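Local coordinates for protein structure-specific endonuclease subunit SLX1 (Candida glabrata, PDB 4XLG) that probably cuts branched DNA close to junctions with single strands, as the catalytic subunit of the SLX1-SLX4 endonuclease of DNA repair and recombination, at residues P70-I73 and A74-F78; T202-L205 and L206-E210; V291-Y294 and S295-N299. The protein carries 1 engineered substitution. One frame throughout, in Å; residues are numbered along the deposited sequence.

Interaction 1. Residues P70-I73 and A74-F78; sequences PSRI and AALQF
One face of the Arg72 guanidinium is met by Leu76 CD1, a methyl 3.4 Å above the plane and displaced toward its rim; NH2 is its nearest atom in the group, 3.6 Å from CD1. With CG anti to the backbone N (chi1 173°), the extended arginine chain runs past the leucine one turn later, and that one methyl also touches its CG and NE. The side chain of Gln77 passes obliquely across Ile73 on a neighbouring flank; its CG sits 3.2 Å from Ile73 O, and its amide OE1, 4.0 Å from Ile73 CG2, accepts a hydrogen bond from Tyr122 OH. At the start of the helix, the Ser71 hydroxyl takes the N-H of Ala74 (OG to N, 2.9 Å; 163° at the hydrogen), while Ser71 O takes that of Ala75 and begins the ladder of helical bonds. Ala74 CB lies against this hydroxyl and, 3.9 Å from Pro70 CG, against the proline ring, whose surface also meets an aromatic side chain of another protein's chain. Ser71 thus illustrates the classic serine N-cap, here starting helix 72-84 of the GIY-YIG catalytic domain.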
# COMPACT_ATOMS: atom_id res chain seq x y z
N PRO B 70 -0.80 -1.80 -2.54
CA PRO B 70 -1.40 -3.04 -3.03
C PRO B 70 -1.01 -3.31 -4.49
O PRO B 70 -1.31 -4.38 -5.01
CB PRO B 70 -2.92 -2.78 -2.90
CG PRO B 70 -3.08 -1.24 -2.89
CD PRO B 70 -1.81 -0.78 -2.15
N SER B 71 -0.45 -2.31 -5.18
CA SER B 71 -0.06 -2.50 -6.59
C SER B 71 0.95 -1.47 -6.93
O SER B 71 1.03 -0.42 -6.30
CB SER B 71 -1.26 -2.36 -7.56
OG SER B 71 -1.90 -1.07 -7.42
N ARG B 72 1.67 -1.72 -8.02
CA ARG B 72 2.56 -0.68 -8.59
C ARG B 72 1.70 0.53 -8.99
O ARG B 72 2.10 1.66 -8.81
CB ARG B 72 3.27 -1.26 -9.84
CG ARG B 72 4.12 -0.26 -10.65
CD ARG B 72 4.61 -0.94 -11.95
NE ARG B 72 4.82 0.10 -12.94
CZ ARG B 72 4.00 0.37 -13.95
NH1 ARG B 72 2.92 -0.38 -14.18
NH2 ARG B 72 4.30 1.38 -14.76
N ILE B 73 0.52 0.26 -9.54
CA ILE B 73 -0.35 1.37 -9.96
C ILE B 73 -0.62 2.29 -8.77
O ILE B 73 -0.57 3.52 -8.88
CB ILE B 73 -1.72 0.88 -10.53
CG1 ILE B 73 -1.50 0.05 -11.79
CG2 ILE B 73 -2.65 2.07 -10.81
CD1 ILE B 73 -0.67 0.78 -12.83
N ALA B 74 -1.03 1.70 -7.65
CA ALA B 74 -1.32 2.52 -6.45
C ALA B 74 -0.12 3.30 -5.96
O ALA B 74 -0.26 4.45 -5.53
CB ALA B 74 -1.85 1.63 -5.29
N ALA B 75 1.07 2.68 -5.98
CA ALA B 75 2.29 3.40 -5.56
C ALA B 75 2.53 4.59 -6.48
O ALA B 75 2.94 5.66 -6.05
CB ALA B 75 3.53 2.44 -5.62
N LEU B 76 2.34 4.38 -7.78
CA LEU B 76 2.57 5.50 -8.73
C LEU B 76 1.54 6.61 -8.51
O LEU B 76 1.83 7.80 -8.65
CB LEU B 76 2.44 5.00 -10.18
CG LEU B 76 3.63 4.12 -10.61
CD1 LEU B 76 3.36 3.37 -11.95
CD2 LEU B 76 4.89 4.98 -10.69
N GLN B 77 0.30 6.23 -8.23
CA GLN B 77 -0.70 7.25 -7.89
C GLN B 77 -0.25 8.10 -6.71
O GLN B 77 -0.40 9.34 -6.75
CB GLN B 77 -2.06 6.63 -7.58
CG GLN B 77 -2.69 5.98 -8.79
CD GLN B 77 -3.92 5.20 -8.40
OE1 GLN B 77 -3.84 4.24 -7.64
NE2 GLN B 77 -5.07 5.63 -8.90
N PHE B 78 0.25 7.44 -5.68
CA PHE B 78 0.76 8.17 -4.49
C PHE B 78 1.95 9.02 -4.86
O PHE B 78 2.03 10.21 -4.54
CB PHE B 78 1.16 7.15 -3.40
CG PHE B 78 1.42 7.77 -2.08
CD1 PHE B 78 2.68 8.26 -1.78
CD2 PHE B 78 0.45 7.77 -1.11
CE1 PHE B 78 2.95 8.79 -0.51
CE2 PHE B 78 0.70 8.30 0.15
CZ PHE B 78 1.96 8.83 0.45

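Interaction 2. Residues T202-L205 and L206-E210; sequences TKTL and LLYKE
Thr204 and Tyr208 lie side by side and point the same way, the threonine methyl pressed over one face of the phenol: CG2 is 3.4 Å from Tyr208 CE2, with CZ and OH only slightly farther. Thr204 can offer this methyl because CG2 stands anti to the backbone N, which leaves OG1 (chi1 -56°) directed back along the helix to Glu200 O. The backbone reinforces the pair, since Tyr208 N reaches Thr204 O at 3.0 Å in an almost straight bond, 171° at the hydrogen. This i/i+4 pair lies on the side of helix 176-213 that meets the zinc-binding C-terminal region: the Tyr208 ring stacks on Phe241, and its OH is hydrogen-bonded to the carbonyl of the zinc ligand Cys242. Leu205, next along, turns its side chain to Tyr293, Tyr294 and Lys297 of helix 288-299; its own carbonyl receives Lys209 N (N to O, 2.9 Å) and is brushed by Lys209 CB. Leu206 belongs to the exposed side of the helix. There its CG folds back over the preceding turn, 3.4 Å from Thr202 O, the same oxygen that accepts its N-H.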
# COMPACT_ATOMS: atom_id res chain seq x y z
N THR B 202 8.20 -13.98 3.72
CA THR B 202 8.53 -15.38 3.36
C THR B 202 8.16 -16.32 4.48
O THR B 202 7.52 -17.36 4.26
CB THR B 202 10.05 -15.53 3.01
OG1 THR B 202 10.33 -14.60 1.94
CG2 THR B 202 10.37 -16.94 2.58
N LYS B 203 8.58 -15.97 5.70
CA LYS B 203 8.30 -16.80 6.87
C LYS B 203 6.78 -16.97 7.09
O LYS B 203 6.29 -18.09 7.34
CB LYS B 203 8.97 -16.20 8.11
CG LYS B 203 8.68 -16.97 9.42
CD LYS B 203 9.16 -16.16 10.63
CE LYS B 203 8.87 -16.86 11.95
NZ LYS B 203 9.76 -18.04 12.21
N THR B 204 6.05 -15.86 7.02
CA THR B 204 4.61 -15.91 7.25
C THR B 204 3.87 -16.73 6.17
O THR B 204 2.99 -17.51 6.48
CB THR B 204 4.04 -14.48 7.35
OG1 THR B 204 4.76 -13.81 8.39
CG2 THR B 204 2.54 -14.49 7.71
N LEU B 205 4.26 -16.56 4.91
CA LEU B 205 3.68 -17.38 3.82
C LEU B 205 3.88 -18.85 4.12
O LEU B 205 2.95 -19.63 3.99
CB LEU B 205 4.33 -17.06 2.46
CG LEU B 205 3.84 -15.77 1.81
CD1 LEU B 205 4.93 -15.17 0.89
CD2 LEU B 205 2.54 -16.09 1.01
N LEU B 206 5.09 -19.23 4.53
CA LEU B 206 5.37 -20.64 4.83
C LEU B 206 4.46 -21.16 5.95
O LEU B 206 3.92 -22.27 5.87
CB LEU B 206 6.84 -20.81 5.23
CG LEU B 206 7.89 -20.69 4.12
CD1 LEU B 206 9.33 -20.81 4.68
CD2 LEU B 206 7.63 -21.74 3.05
N LEU B 207 4.27 -20.36 7.00
CA LEU B 207 3.40 -20.78 8.10
C LEU B 207 1.92 -20.93 7.69
O LEU B 207 1.27 -21.91 8.09
CB LEU B 207 3.51 -19.79 9.27
CG LEU B 207 4.81 -19.80 10.07
CD1 LEU B 207 4.94 -18.55 10.95
CD2 LEU B 207 4.86 -21.07 10.93
N TYR B 208 1.40 -19.99 6.90
CA TYR B 208 0.02 -20.14 6.37
C TYR B 208 -0.13 -21.36 5.45
O TYR B 208 -1.12 -22.09 5.50
CB TYR B 208 -0.41 -18.89 5.61
CG TYR B 208 -0.56 -17.67 6.48
CD1 TYR B 208 -0.84 -17.77 7.85
CD2 TYR B 208 -0.48 -16.38 5.91
CE1 TYR B 208 -0.99 -16.60 8.64
CE2 TYR B 208 -0.63 -15.25 6.69
CZ TYR B 208 -0.90 -15.35 8.01
OH TYR B 208 -1.04 -14.16 8.72
N LYS B 209 0.85 -21.55 4.58
CA LYS B 209 0.84 -22.69 3.66
C LYS B 209 0.77 -23.99 4.43
O LYS B 209 0.05 -24.93 4.02
CB LYS B 209 2.08 -22.66 2.74
CG LYS B 209 2.18 -23.91 1.83
CD LYS B 209 3.39 -23.86 0.89
CE LYS B 209 3.50 -25.16 0.06
NZ LYS B 209 2.14 -25.59 -0.42
N GLU B 210 1.51 -24.08 5.53
CA GLU B 210 1.44 -25.27 6.37
C GLU B 210 0.04 -25.48 6.93
O GLU B 210 -0.42 -26.61 7.02
CB GLU B 210 2.46 -25.21 7.51

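Interaction 3. Residues V291-Y294 and S295-N299; sequences VIYY and SIKLN
Tyr294 O accepts the N-H of Leu298 at 2.9 Å, a length matched in this pair of turns by the bond from Ile296 N to Ile292 O. The donor stands 27° out of the carbonyl plane of Tyr294, and the leucine side chain crowds the same oxygen: CG lies 3.1 Å from Tyr294 O, with CD1 almost as near. One residue back, the phenol of Tyr293 and the chain of Lys297 run side by side in the same direction. Both have CG anti to the backbone N (chi1 169° in Tyr293), which lets them leave the helix together, and Lys297 CD passes 3.3 Å from Tyr293 OH, approaching the ring obliquely. Their polar ends diverge to separate partners, the tyrosine hydroxyl to Asp9 OD1 and the ammonium to Gln6 OE1, so two neighbouring side chains fasten the N-terminal part of the chain to this helix. Helix 288-299 follows the last cysteines of the SLX1-type zinc finger, a member of the RING clan, whose two zinc ions are held by interleaved sets of ligands. Against that module lie Val291, Ile292 and Ser295, all touching Leu253, while Ser295 OG donates a hydrogen bond to Phe239 O. Tyr293 also turns an edge to its neighbour: its CD2 stands 3.5 Å above the centre of the Tyr294 ring. On another flank Ile292 and Ile296 pack closely, CG2 of the former 3.5 Å from CD1 of the latter, tighter than an ordinary carbon contact. Ile292 presents CG2 anti to its nitrogen, whereas the extended arm of Ile296 (chi2 176°) carries CD1 back to it, and both isoleucines pack on side chains of another protein's chain.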
# COMPACT_ATOMS: atom_id res chain seq x y z
N VAL B 291 -4.12 -9.06 4.45
CA VAL B 291 -4.95 -10.25 4.27
C VAL B 291 -4.98 -10.66 2.80
O VAL B 291 -4.79 -11.84 2.44
CB VAL B 291 -6.40 -10.00 4.80
CG1 VAL B 291 -7.29 -11.22 4.50
CG2 VAL B 291 -6.35 -9.76 6.30
N ILE B 292 -5.18 -9.67 1.92
CA ILE B 292 -5.20 -9.95 0.49
C ILE B 292 -3.85 -10.38 -0.04
O ILE B 292 -3.74 -11.28 -0.92
CB ILE B 292 -5.67 -8.70 -0.28
CG1 ILE B 292 -7.14 -8.32 0.13
CG2 ILE B 292 -5.65 -8.98 -1.79
CD1 ILE B 292 -8.21 -9.51 -0.04
N TYR B 293 -2.80 -9.74 0.47
CA TYR B 293 -1.44 -10.11 0.04
C TYR B 293 -1.22 -11.62 0.21
O TYR B 293 -0.87 -12.32 -0.74
CB TYR B 293 -0.36 -9.35 0.82
CG TYR B 293 1.03 -9.93 0.56
CD1 TYR B 293 1.73 -9.59 -0.62
CD2 TYR B 293 1.60 -10.86 1.44
CE1 TYR B 293 3.00 -10.18 -0.92
CE2 TYR B 293 2.86 -11.46 1.17
CZ TYR B 293 3.54 -11.10 -0.01
OH TYR B 293 4.74 -11.64 -0.27
N TYR B 294 -1.49 -12.12 1.40
CA TYR B 294 -1.21 -13.53 1.61
C TYR B 294 -2.22 -14.42 0.86
O TYR B 294 -1.87 -15.49 0.36
CB TYR B 294 -1.22 -13.85 3.11
CG TYR B 294 -0.02 -13.24 3.81
CD1 TYR B 294 1.26 -13.78 3.60
CD2 TYR B 294 -0.17 -12.13 4.63
CE1 TYR B 294 2.39 -13.21 4.22
CE2 TYR B 294 0.95 -11.56 5.27
CZ TYR B 294 2.22 -12.08 5.04
OH TYR B 294 3.33 -11.55 5.67
N SER B 295 -3.47 -13.96 0.82
CA SER B 295 -4.53 -14.72 0.20
C SER B 295 -4.20 -15.02 -1.25
O SER B 295 -4.24 -16.17 -1.70
CB SER B 295 -5.88 -13.94 0.29
OG SER B 295 -6.91 -14.84 -0.11
N ILE B 296 -3.87 -13.99 -1.99
CA ILE B 296 -3.60 -14.17 -3.41
C ILE B 296 -2.29 -14.88 -3.65
O ILE B 296 -2.22 -15.78 -4.49
CB ILE B 296 -3.58 -12.80 -4.12
CG1 ILE B 296 -4.97 -12.17 -4.07
CG2 ILE B 296 -3.06 -12.93 -5.55
CD1 ILE B 296 -4.95 -10.78 -4.69
N LYS B 297 -1.25 -14.56 -2.87
CA LYS B 297 0.03 -15.20 -3.14
C LYS B 297 0.01 -16.70 -2.82
O LYS B 297 0.68 -17.51 -3.49
CB LYS B 297 1.14 -14.51 -2.35
CG LYS B 297 2.53 -14.97 -2.82
CD LYS B 297 3.52 -13.94 -2.36
CE LYS B 297 4.91 -14.32 -2.83
NZ LYS B 297 5.00 -14.48 -4.31
N LEU B 298 -0.73 -17.08 -1.79
CA LEU B 298 -0.83 -18.51 -1.49
C LEU B 298 -1.51 -19.23 -2.64
O LEU B 298 -1.14 -20.34 -2.98
CB LEU B 298 -1.59 -18.74 -0.18
CG LEU B 298 -0.76 -18.33 1.06
CD1 LEU B 298 -1.69 -18.10 2.26
CD2 LEU B 298 0.34 -19.34 1.40
N ASN B 299 -2.53 -18.61 -3.22
CA ASN B 299 -3.27 -19.25 -4.30
C ASN B 299 -2.42 -19.35 -5.55
O ASN B 299 -2.53 -20.31 -6.29
CB ASN B 299 -4.56 -18.46 -4.58
CG ASN B 299 -5.41 -19.10 -5.67
OD1 ASN B 299 -5.71 -18.47 -6.69
ND2 ASN B 299 -5.78 -20.35 -5.48

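In the fold
Interactions 2 and 3 touch where helix 176-213 lies against helix 288-299, their centres 11 Å apart. Thr204 CB comes within 3.4 Å of Tyr294 OH, the Tyr208 and Tyr294 rings meet edge to face, and Leu298 CD1 abuts Tyr208 CB at 3.7 Å. Each contact also sits near bound metal, with a zinc ion about 9 Å from the Tyr208 side chain and one about 10 Å from that of Val291. Interaction 1 stands apart in the GIY-YIG domain, touching neither: its nearest atoms are about 7 Å from interaction 3 and about 14 Å from interaction 2. Interactions 1 and 3 both have another protein's chain beside them.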